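Local coordinates for protein 2,5-dihydroxypyridine 5,6-dioxygenase (Pseudomonas putida KT2440, PDB 7CN3) that catalyses the iron(II)-dependent dioxygenolytic ring cleavage of 2,5-dihydroxypyridine to N-formylmaleamate in the aerobic breakdown of nicotinate, at residues 217-222 with 317-322; 261-266 with 299-304; 130-135 with 189-194. All coordinates share one frame; numbering follows the deposited sequence.

Contact 1: 217-222 with 317-322. With FE2 (Fe (II) ion), chain L; G6C (5-oxidanyl-1H-pyridin-2-one), chain M.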
loop_
_atom_site.group_PDB
_atom_site.type_symbol
_atom_site.label_atom_id
_atom_site.label_comp_id
_atom_site.label_asym_id
_atom_site.label_seq_id
_atom_site.Cartn_x
_atom_site.Cartn_y
_atom_site.Cartn_z
ATOM N N LEU C 217 -0.381 34.262 6.044
ATOM C CA LEU C 217 -0.151 32.843 6.264
ATOM C C LEU C 217 -0.370 32.514 7.732
ATOM O O LEU C 217 0.107 33.247 8.604
ATOM C CB LEU C 217 1.268 32.459 5.848
ATOM C CG LEU C 217 1.567 32.811 4.382
ATOM C CD1 LEU C 217 3.062 32.689 4.088
ATOM C CD2 LEU C 217 0.769 31.933 3.424
ATOM N N PRO C 218 -1.077 31.413 8.060
ATOM C CA PRO C 218 -1.473 30.345 7.138
ATOM C C PRO C 218 -2.845 30.457 6.435
ATOM O O PRO C 218 -3.232 29.456 5.837
ATOM C CB PRO C 218 -1.472 29.107 8.053
ATOM C CG PRO C 218 -1.944 29.634 9.363
ATOM C CD PRO C 218 -1.420 31.079 9.458
ATOM N N PHE C 219 -3.543 31.606 6.483
ATOM C CA PHE C 219 -4.835 31.718 5.794
ATOM C C PHE C 219 -4.682 31.423 4.304
ATOM O O PHE C 219 -5.563 30.828 3.686
ATOM C CB PHE C 219 -5.448 33.115 5.948
ATOM C CG PHE C 219 -5.635 33.593 7.378
ATOM C CD1 PHE C 219 -5.465 32.746 8.468
ATOM C CD2 PHE C 219 -6.012 34.920 7.615
ATOM C CE1 PHE C 219 -5.633 33.211 9.776
ATOM C CE2 PHE C 219 -6.184 35.398 8.923
ATOM C CZ PHE C 219 -6.008 34.534 10.004
ATOM N N LYS C 220 -3.570 31.854 3.711
ATOM C CA LYS C 220 -3.271 31.617 2.309
ATOM C C LYS C 220 -4.300 32.270 1.379
ATOM O O LYS C 220 -4.786 31.652 0.427
ATOM C CB LYS C 220 -3.144 30.111 2.022
ATOM C CG LYS C 220 -1.868 29.468 2.611
ATOM C CD LYS C 220 -1.969 27.926 2.630
ATOM C CE LYS C 220 -0.827 27.292 3.394
ATOM N NZ LYS C 220 -1.285 26.168 4.264
ATOM N N ASN C 221 -4.596 33.539 1.646
ATOM C CA ASN C 221 -5.463 34.335 0.796
ATOM C C ASN C 221 -4.725 35.575 0.320
ATOM O O ASN C 221 -3.852 36.110 1.015
ATOM C CB ASN C 221 -6.746 34.762 1.521
ATOM C CG ASN C 221 -7.589 33.580 1.974
ATOM O OD1 ASN C 221 -7.732 32.585 1.261
ATOM N ND2 ASN C 221 -8.153 33.691 3.172
ATOM N N TYR C 222 -5.072 36.007 -0.886
ATOM C CA TYR C 222 -4.710 37.331 -1.365
ATOM C C TYR C 222 -5.779 38.306 -0.883
ATOM O O TYR C 222 -6.969 38.152 -1.199
ATOM C CB TYR C 222 -4.618 37.362 -2.888
ATOM C CG TYR C 222 -3.524 36.514 -3.478
ATOM C CD1 TYR C 222 -2.192 36.967 -3.526
ATOM C CD2 TYR C 222 -3.826 35.257 -4.042
ATOM C CE1 TYR C 222 -1.191 36.169 -4.101
ATOM C CE2 TYR C 222 -2.856 34.479 -4.605
ATOM C CZ TYR C 222 -1.538 34.918 -4.627
ATOM O OH TYR C 222 -0.598 34.084 -5.195
ATOM N N CYS C 317 -0.261 30.944 18.579
ATOM C CA CYS C 317 -0.805 31.576 17.380
ATOM C C CYS C 317 0.281 32.320 16.631
ATOM O O CYS C 317 0.883 33.256 17.157
ATOM C CB CYS C 317 -1.932 32.543 17.716
ATOM S SG CYS C 317 -2.473 33.480 16.253
ATOM N N HIS C 318 0.479 31.958 15.380
ATOM C CA HIS C 318 1.613 32.473 14.650
ATOM C C HIS C 318 1.251 32.788 13.199
ATOM O O HIS C 318 0.766 31.908 12.478
ATOM C CB HIS C 318 2.725 31.448 14.698
ATOM C CG HIS C 318 3.863 31.841 13.856
ATOM N ND1 HIS C 318 4.112 31.277 12.625
ATOM C CD2 HIS C 318 4.752 32.839 14.013
ATOM C CE1 HIS C 318 5.154 31.875 12.090
ATOM N NE2 HIS C 318 5.556 32.826 12.914
ATOM N N LEU C 319 1.512 34.029 12.763
ATOM C CA LEU C 319 1.174 34.485 11.417
ATOM C C LEU C 319 2.408 35.022 10.697
ATOM O O LEU C 319 3.232 35.720 11.303
ATOM C CB LEU C 319 0.093 35.578 11.437
ATOM C CG LEU C 319 -1.187 35.349 12.253
ATOM C CD1 LEU C 319 -2.036 36.614 12.294
ATOM C CD2 LEU C 319 -1.979 34.152 11.724
ATOM N N ASP C 320 2.523 34.688 9.400
ATOM C CA ASP C 320 3.544 35.222 8.492
ATOM C C ASP C 320 2.858 36.063 7.430
ATOM O O ASP C 320 2.008 35.549 6.704
ATOM C CB ASP C 320 4.338 34.108 7.812
ATOM C CG ASP C 320 5.450 33.543 8.701
ATOM O OD1 ASP C 320 6.143 34.327 9.375
ATOM O OD2 ASP C 320 5.646 32.306 8.746
ATOM N N ILE C 321 3.222 37.344 7.340
ATOM C CA ILE C 321 2.530 38.288 6.460
ATOM C C ILE C 321 3.520 38.970 5.515
ATOM O O ILE C 321 4.251 39.880 5.942
ATOM C CB ILE C 321 1.759 39.327 7.292
ATOM C CG1 ILE C 321 0.727 38.618 8.188
ATOM C CG2 ILE C 321 1.068 40.344 6.380
ATOM C CD1 ILE C 321 0.029 39.515 9.244
ATOM N N PRO C 322 3.588 38.578 4.238
ATOM C CA PRO C 322 4.413 39.330 3.280
ATOM C C PRO C 322 3.674 40.491 2.618
ATOM O O PRO C 322 2.506 40.394 2.229
ATOM C CB PRO C 322 4.792 38.254 2.249
ATOM C CG PRO C 322 3.643 37.327 2.256
ATOM C CD PRO C 322 3.127 37.291 3.672
HETATM FE FE FE2 L . 6.955 33.992 11.523
HETATM O OB G6C M . 8.081 30.882 10.142
HETATM C CG G6C M . 8.863 30.331 9.171
HETATM C CD1 G6C M . 10.097 30.921 8.921
HETATM C CD2 G6C M . 8.425 29.222 8.453
HETATM N NE1 G6C M . 10.884 30.404 7.979
HETATM C CE2 G6C M . 9.260 28.710 7.473
HETATM C CZ G6C M . 10.496 29.324 7.262
HETATM O OH G6C M . 11.352 28.837 6.323
HETATM O O HOH W 1 7.390 33.445 13.720
HETATM O O HOH W 2 7.667 32.647 9.872
#

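Contact 2: 261-266 with 299-304. With FE2 (Fe (II) ion), chain L.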
loop_
_atom_site.group_PDB
_atom_site.type_symbol
_atom_site.label_atom_id
_atom_site.label_comp_id
_atom_site.label_asym_id
_atom_site.label_seq_id
_atom_site.Cartn_x
_atom_site.Cartn_y
_atom_site.Cartn_z
ATOM N N TYR C 261 -0.466 39.065 19.774
ATOM C CA TYR C 261 -0.374 40.358 19.107
ATOM C C TYR C 261 1.043 40.928 19.070
ATOM O O TYR C 261 1.250 41.985 18.469
ATOM C CB TYR C 261 -1.331 41.363 19.769
ATOM C CG TYR C 261 -2.777 40.881 19.765
ATOM C CD1 TYR C 261 -3.509 40.857 18.592
ATOM C CD2 TYR C 261 -3.388 40.424 20.931
ATOM C CE1 TYR C 261 -4.814 40.403 18.572
ATOM C CE2 TYR C 261 -4.689 39.975 20.928
ATOM C CZ TYR C 261 -5.400 39.963 19.741
ATOM O OH TYR C 261 -6.699 39.505 19.705
ATOM N N GLY C 262 2.024 40.255 19.664
ATOM C CA GLY C 262 3.381 40.772 19.634
ATOM C C GLY C 262 4.012 40.590 18.265
ATOM O O GLY C 262 3.816 39.579 17.595
ATOM N N ILE C 263 4.785 41.581 17.841
ATOM C CA ILE C 263 5.483 41.461 16.566
ATOM C C ILE C 263 6.682 40.542 16.742
ATOM O O ILE C 263 7.441 40.673 17.708
ATOM C CB ILE C 263 5.912 42.835 16.042
ATOM C CG1 ILE C 263 4.669 43.661 15.726
ATOM C CG2 ILE C 263 6.816 42.672 14.814
ATOM C CD1 ILE C 263 3.865 43.126 14.585
ATOM N N SER C 264 6.848 39.589 15.829
ATOM C CA SER C 264 8.009 38.720 15.954
ATOM C C SER C 264 9.023 39.058 14.850
ATOM O O SER C 264 9.509 40.194 14.811
ATOM C CB SER C 264 7.578 37.249 15.979
ATOM O OG SER C 264 7.333 36.723 14.702
ATOM N N HIS C 265 9.372 38.136 13.959
ATOM C CA HIS C 265 10.501 38.413 13.071
ATOM C C HIS C 265 10.100 39.312 11.898
ATOM O O HIS C 265 8.958 39.303 11.439
ATOM C CB HIS C 265 11.141 37.114 12.578
ATOM C CG HIS C 265 10.275 36.306 11.671
ATOM N ND1 HIS C 265 10.152 36.583 10.326
ATOM C CD2 HIS C 265 9.510 35.210 11.903
ATOM C CE1 HIS C 265 9.327 35.710 9.772
ATOM N NE2 HIS C 265 8.944 34.854 10.702
ATOM N N ILE C 266 11.071 40.104 11.426
ATOM C CA ILE C 266 10.905 41.094 10.360
ATOM C C ILE C 266 12.107 40.989 9.421
ATOM O O ILE C 266 13.233 40.775 9.873
ATOM C CB ILE C 266 10.801 42.523 10.936
ATOM C CG1 ILE C 266 11.980 42.778 11.887
ATOM C CG2 ILE C 266 9.468 42.757 11.662
ATOM C CD1 ILE C 266 12.063 44.202 12.411
ATOM N N PHE C 299 8.465 42.570 1.990
ATOM C CA PHE C 299 8.685 42.754 3.416
ATOM C C PHE C 299 7.876 41.700 4.142
ATOM O O PHE C 299 6.652 41.615 3.958
ATOM C CB PHE C 299 8.282 44.140 3.925
ATOM C CG PHE C 299 8.387 44.263 5.426
ATOM C CD1 PHE C 299 9.610 44.096 6.061
ATOM C CD2 PHE C 299 7.260 44.510 6.209
ATOM C CE1 PHE C 299 9.710 44.182 7.452
ATOM C CE2 PHE C 299 7.357 44.609 7.607
ATOM C CZ PHE C 299 8.579 44.435 8.220
ATOM N N LEU C 300 8.549 40.910 4.975
ATOM C CA LEU C 300 7.902 39.853 5.748
ATOM C C LEU C 300 7.977 40.210 7.228
ATOM O O LEU C 300 9.073 40.338 7.791
ATOM C CB LEU C 300 8.572 38.499 5.484
ATOM C CG LEU C 300 8.055 37.230 6.168
ATOM C CD1 LEU C 300 6.579 37.001 5.778
ATOM C CD2 LEU C 300 8.944 35.994 5.818
ATOM N N PHE C 301 6.826 40.385 7.856
ATOM C CA PHE C 301 6.793 40.421 9.315
ATOM C C PHE C 301 5.895 39.300 9.823
ATOM O O PHE C 301 5.202 38.618 9.061
ATOM C CB PHE C 301 6.317 41.767 9.855
ATOM C CG PHE C 301 4.889 42.066 9.556
ATOM C CD1 PHE C 301 4.498 42.435 8.283
ATOM C CD2 PHE C 301 3.936 41.972 10.552
ATOM C CE1 PHE C 301 3.174 42.718 8.010
ATOM C CE2 PHE C 301 2.616 42.251 10.294
ATOM C CZ PHE C 301 2.232 42.622 9.023
ATOM N N SER C 302 5.915 39.124 11.136
ATOM C CA SER C 302 5.327 37.946 11.729
ATOM C C SER C 302 4.809 38.329 13.100
ATOM O O SER C 302 5.228 39.334 13.677
ATOM C CB SER C 302 6.367 36.806 11.805
ATOM O OG SER C 302 5.825 35.677 12.464
ATOM N N THR C 303 3.905 37.509 13.626
ATOM C CA THR C 303 3.291 37.764 14.921
ATOM C C THR C 303 3.441 36.558 15.845
ATOM O O THR C 303 3.558 35.417 15.401
ATOM C CB THR C 303 1.810 38.064 14.765
ATOM O OG1 THR C 303 1.209 36.934 14.131
ATOM C CG2 THR C 303 1.595 39.305 13.907
ATOM N N GLY C 304 3.382 36.821 17.146
ATOM C CA GLY C 304 3.270 35.760 18.111
ATOM C C GLY C 304 4.564 35.438 18.834
ATOM O O GLY C 304 5.117 36.263 19.574
HETATM FE FE FE2 L . 6.955 33.992 11.523
HETATM O O HOH W 3 10.680 38.152 8.328
HETATM O O HOH W 1 7.390 33.445 13.720
HETATM O O HOH W 2 7.667 32.647 9.872
#

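Contact 3: 130-135 with 189-194. With G6C (5-oxidanyl-1H-pyridin-2-one), chain M.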
loop_
_atom_site.group_PDB
_atom_site.type_symbol
_atom_site.label_atom_id
_atom_site.label_comp_id
_atom_site.label_asym_id
_atom_site.label_seq_id
_atom_site.Cartn_x
_atom_site.Cartn_y
_atom_site.Cartn_z
ATOM N N ALA C 130 11.983 21.398 -6.386
ATOM C CA ALA C 130 12.757 21.464 -7.621
ATOM C C ALA C 130 12.811 22.885 -8.187
ATOM O O ALA C 130 13.844 23.300 -8.719
ATOM C CB ALA C 130 12.170 20.496 -8.649
ATOM N N ARG C 131 11.710 23.643 -8.091
ATOM C CA ARG C 131 11.706 25.014 -8.617
ATOM C C ARG C 131 12.727 25.899 -7.911
ATOM O O ARG C 131 13.313 26.800 -8.531
ATOM C CB ARG C 131 10.313 25.636 -8.482
ATOM C CG ARG C 131 10.158 27.010 -9.139
ATOM C CD ARG C 131 8.693 27.260 -9.575
ATOM N NE ARG C 131 7.719 27.001 -8.509
ATOM C CZ ARG C 131 7.548 27.765 -7.429
ATOM N NH1 ARG C 131 8.291 28.852 -7.230
ATOM N NH2 ARG C 131 6.622 27.446 -6.546
ATOM N N MET C 132 12.968 25.646 -6.623
ATOM C CA MET C 132 13.876 26.453 -5.818
ATOM C C MET C 132 14.995 25.597 -5.252
ATOM O O MET C 132 15.395 25.737 -4.091
ATOM C CB MET C 132 13.120 27.183 -4.712
ATOM C CG MET C 132 12.181 28.279 -5.247
ATOM S SD MET C 132 11.146 28.995 -3.963
ATOM C CE MET C 132 9.698 27.915 -3.959
ATOM N N LEU C 133 15.495 24.680 -6.074
ATOM C CA LEU C 133 16.678 23.911 -5.728
ATOM C C LEU C 133 17.792 24.860 -5.279
ATOM O O LEU C 133 18.158 25.776 -6.033
ATOM C CB LEU C 133 17.129 23.068 -6.922
ATOM C CG LEU C 133 18.099 21.931 -6.593
ATOM C CD1 LEU C 133 17.442 20.904 -5.681
ATOM C CD2 LEU C 133 18.598 21.278 -7.875
ATOM N N PRO C 134 18.323 24.698 -4.064
ATOM C CA PRO C 134 19.296 25.675 -3.529
ATOM C C PRO C 134 20.568 25.778 -4.361
ATOM O O PRO C 134 21.013 24.818 -4.990
ATOM C CB PRO C 134 19.617 25.139 -2.129
ATOM C CG PRO C 134 18.503 24.181 -1.804
ATOM C CD PRO C 134 17.893 23.699 -3.071
ATOM N N THR C 135 21.173 26.959 -4.331
ATOM C CA THR C 135 22.418 27.219 -5.040
ATOM C C THR C 135 23.381 27.982 -4.139
ATOM O O THR C 135 22.981 28.656 -3.186
ATOM C CB THR C 135 22.198 28.026 -6.321
ATOM O OG1 THR C 135 21.888 29.386 -5.982
ATOM C CG2 THR C 135 21.060 27.430 -7.157
ATOM N N HIS C 189 16.217 25.840 5.661
ATOM C CA HIS C 189 14.970 25.324 5.108
ATOM C C HIS C 189 15.102 25.277 3.597
ATOM O O HIS C 189 15.359 26.309 2.967
ATOM C CB HIS C 189 13.786 26.216 5.535
ATOM C CG HIS C 189 12.443 25.703 5.107
ATOM N ND1 HIS C 189 11.287 26.443 5.251
ATOM C CD2 HIS C 189 12.078 24.539 4.521
ATOM C CE1 HIS C 189 10.266 25.743 4.786
ATOM N NE2 HIS C 189 10.719 24.580 4.350
ATOM N N TRP C 190 14.951 24.086 3.019
ATOM C CA TRP C 190 14.861 23.957 1.569
ATOM C C TRP C 190 13.382 23.902 1.203
ATOM O O TRP C 190 12.693 22.960 1.614
ATOM C CB TRP C 190 15.597 22.693 1.106
ATOM C CG TRP C 190 15.368 22.186 -0.341
ATOM C CD1 TRP C 190 14.966 22.914 -1.440
ATOM C CD2 TRP C 190 15.597 20.844 -0.819
ATOM N NE1 TRP C 190 14.917 22.101 -2.563
ATOM C CE2 TRP C 190 15.294 20.829 -2.205
ATOM C CE3 TRP C 190 16.028 19.655 -0.208
ATOM C CZ2 TRP C 190 15.401 19.677 -2.977
ATOM C CZ3 TRP C 190 16.141 18.502 -0.988
ATOM C CH2 TRP C 190 15.823 18.525 -2.348
ATOM N N PRO C 191 12.830 24.884 0.472
ATOM C CA PRO C 191 13.384 26.077 -0.197
ATOM C C PRO C 191 13.370 27.337 0.655
ATOM O O PRO C 191 12.509 27.494 1.526
ATOM C CB PRO C 191 12.432 26.269 -1.371
ATOM C CG PRO C 191 11.048 25.836 -0.757
ATOM C CD PRO C 191 11.356 24.819 0.334
ATOM N N SER C 192 14.295 28.258 0.390
ATOM C CA SER C 192 14.185 29.565 1.024
ATOM C C SER C 192 14.904 30.640 0.207
ATOM O O SER C 192 14.726 30.731 -1.011
ATOM C CB SER C 192 14.700 29.497 2.472
ATOM O OG SER C 192 15.938 28.828 2.552
ATOM N N GLY C 193 15.712 31.465 0.863
ATOM C CA GLY C 193 16.366 32.559 0.174
ATOM C C GLY C 193 15.907 33.902 0.700
ATOM O O GLY C 193 15.399 34.722 -0.069
ATOM N N PHE C 194 16.033 34.118 2.011
ATOM C CA PHE C 194 15.589 35.360 2.646
ATOM C C PHE C 194 16.265 35.464 4.015
ATOM O O PHE C 194 17.024 34.579 4.429
ATOM C CB PHE C 194 14.045 35.440 2.716
ATOM C CG PHE C 194 13.382 34.377 3.589
ATOM C CD1 PHE C 194 13.108 33.098 3.083
ATOM C CD2 PHE C 194 12.968 34.678 4.885
ATOM C CE1 PHE C 194 12.472 32.102 3.882
ATOM C CE2 PHE C 194 12.313 33.710 5.680
ATOM C CZ PHE C 194 12.070 32.408 5.168
HETATM O OB G6C M . 8.081 30.882 10.142
HETATM C CG G6C M . 8.863 30.331 9.171
HETATM C CD1 G6C M . 10.097 30.921 8.921
HETATM C CD2 G6C M . 8.425 29.222 8.453
HETATM N NE1 G6C M . 10.884 30.404 7.979
HETATM C CE2 G6C M . 9.260 28.710 7.473
HETATM C CZ G6C M . 10.496 29.324 7.262
HETATM O OH G6C M . 11.352 28.837 6.323
HETATM O O HOH W 4 16.096 27.350 -1.866
#

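Contact 1: 217-222 with 317-322
L217 and D320 form a single antiparallel bridge, a hydrogen-bonded pair that docks a loop with a cis-proline against the edge strand 319-323 of a five-stranded sheet. It illustrates how a metal-bearing strand can be held through its backbone while its H318 and D320 side chains serve the iron. L217 N gives a hydrogen bond to D320 O (2.8 Å), and D320 N returns one to L217 O (2.9 Å). The tight part lies around this bridge. The CB atoms of L217 and D320 are 4.0 Å apart, their side chains crossing obliquely, while the CA-H of L319 also leans on L217 O. The cis peptide between L217 and P218 turns the chain, and P218 CD meets L319 CD2 at 3.9 Å, the two side chains at about a right angle. F219 adds a looser touch on the same methyl of L319, and L248 from helix 243-254 packs against both residues. Beyond F219 the contact opens out: K220 and Y222 are partly exposed and turn to other partners, K220 NZ making a salt bridge with D71. Across strand 319-323 from the loop lies the iron site, where two water ligands also bind. H318 CG stands anti to the backbone N (chi1 174°), which carries NE2 to the metal at 2.3 Å. D320 divides its carboxylate: OD2 is held in a salt bridge by R293 NE and lies 3.1 Å from OB, the 5-oxygen of the bound pyridinone, whereas OD1 ligates the iron at 2.3 Å.

Contact 2: 261-266 with 299-304
H265 and S302, on neighbouring antiparallel strands, meet at one iron ion: H265 NE2 binds it at 2.3 Å and S302 OG at 2.2 Å. H318, D320 and two waters complete the six ligands, so the site is a pair of histidines and one carboxylate supplemented by a serine. S302 OG stands opposite the backbone N across the CA-CB bond (chi1 176°), where the metal and a hydrogen bond to L319 O probably fix its rotation. On the far side of the imidazole, H265 ND1 donates to a water (2.6 Å) that donates to L300 O, a second-shell link that probably steadies the ring. The backbones are tied by S264 N to S302 O (2.7 Å, nearly straight at 173°), with the donor well above the carbonyl plane, and by G304 N to G262 O, here in the plane. G304 adopts backbone angles that call for glycine. Around the metal, S302 CB lies over one face of the H265 ring, a CH-pi contact of 3.6 Å to its centroid, while L300 CD2 approaches the edge, 4.0 Å from H265 CE1. Away from the metal the packing is apolar: I266 CG2 touches F301 CB (3.8 Å) and also reaches F299 CZ. Strand 299-303 runs between 263-269 and 319-323, strands 227-232 and 235-241 pack on the face bearing I263 and F301, and W198 packs on S264 and H265.

Contact 3: 130-135 with 189-194
M132, the first residue to leave helix 126-131, comes closest to P191, which follows a cis peptide bond; their CA atoms are 5.7 Å apart, an example of a helix end and a cis-proline loop packed together. M132 CB abuts P191 CB at 3.5 Å, and the bend of the methionine at chi3 (-88°) brings its CE to 4.0 Å from P191 CG. Next to this, W190 receives the proline of the other segment: P134 CD sits over the face of the five-membered ring, a CH-pi contact 3.6 Å from its centroid. L133 runs alongside the indole, its CD1 touching W190 CZ2 at 3.6 Å. W190 NE1 is anchored by a hydrogen bond to L129 O, in helix 126-131. Replacing W190 by an alanine removes the indole, which would probably leave L129 O without this donor and open a gap beside P134 and L133. A water joins the backbones, donating to M132 O (2.8 Å) and accepting from S192 N. The same loop also reaches the active site, since H189 ND1 donates to OH of the bound pyridinone (2.6 Å, 172°), with that oxygen in the plane of the imidazole, and S192 OG holds H189 O. Helix 5-18 lies against L133, P134 and W190, helix 290-294 against M132, H189 and F194, and the W190 backbone pairs with L121 of strand 118-121.

Contact 3 comes first along the chain, and contact 1 then encloses contact 2, whose segments both fall between 217-222 and 317-322. Contacts 1 and 2 have centres about 11 Å apart and share one antiparallel sheet, in which strands 263-269, 299-303 and 319-323 are successive neighbours; together they supply all four protein ligands of the iron. Contact 3 lies about 20 Å and 22 Å from them, centre to centre; its 189-194 segment leads from strand 187-189, at the edge of the parallel sheet, to strand 194-197 of the antiparallel one. It touches contact 2 through F194 and L300. The pyridinone links contacts 1 and 3, its 5-oxygen facing the iron site without binding the metal and H189 at its other oxygen.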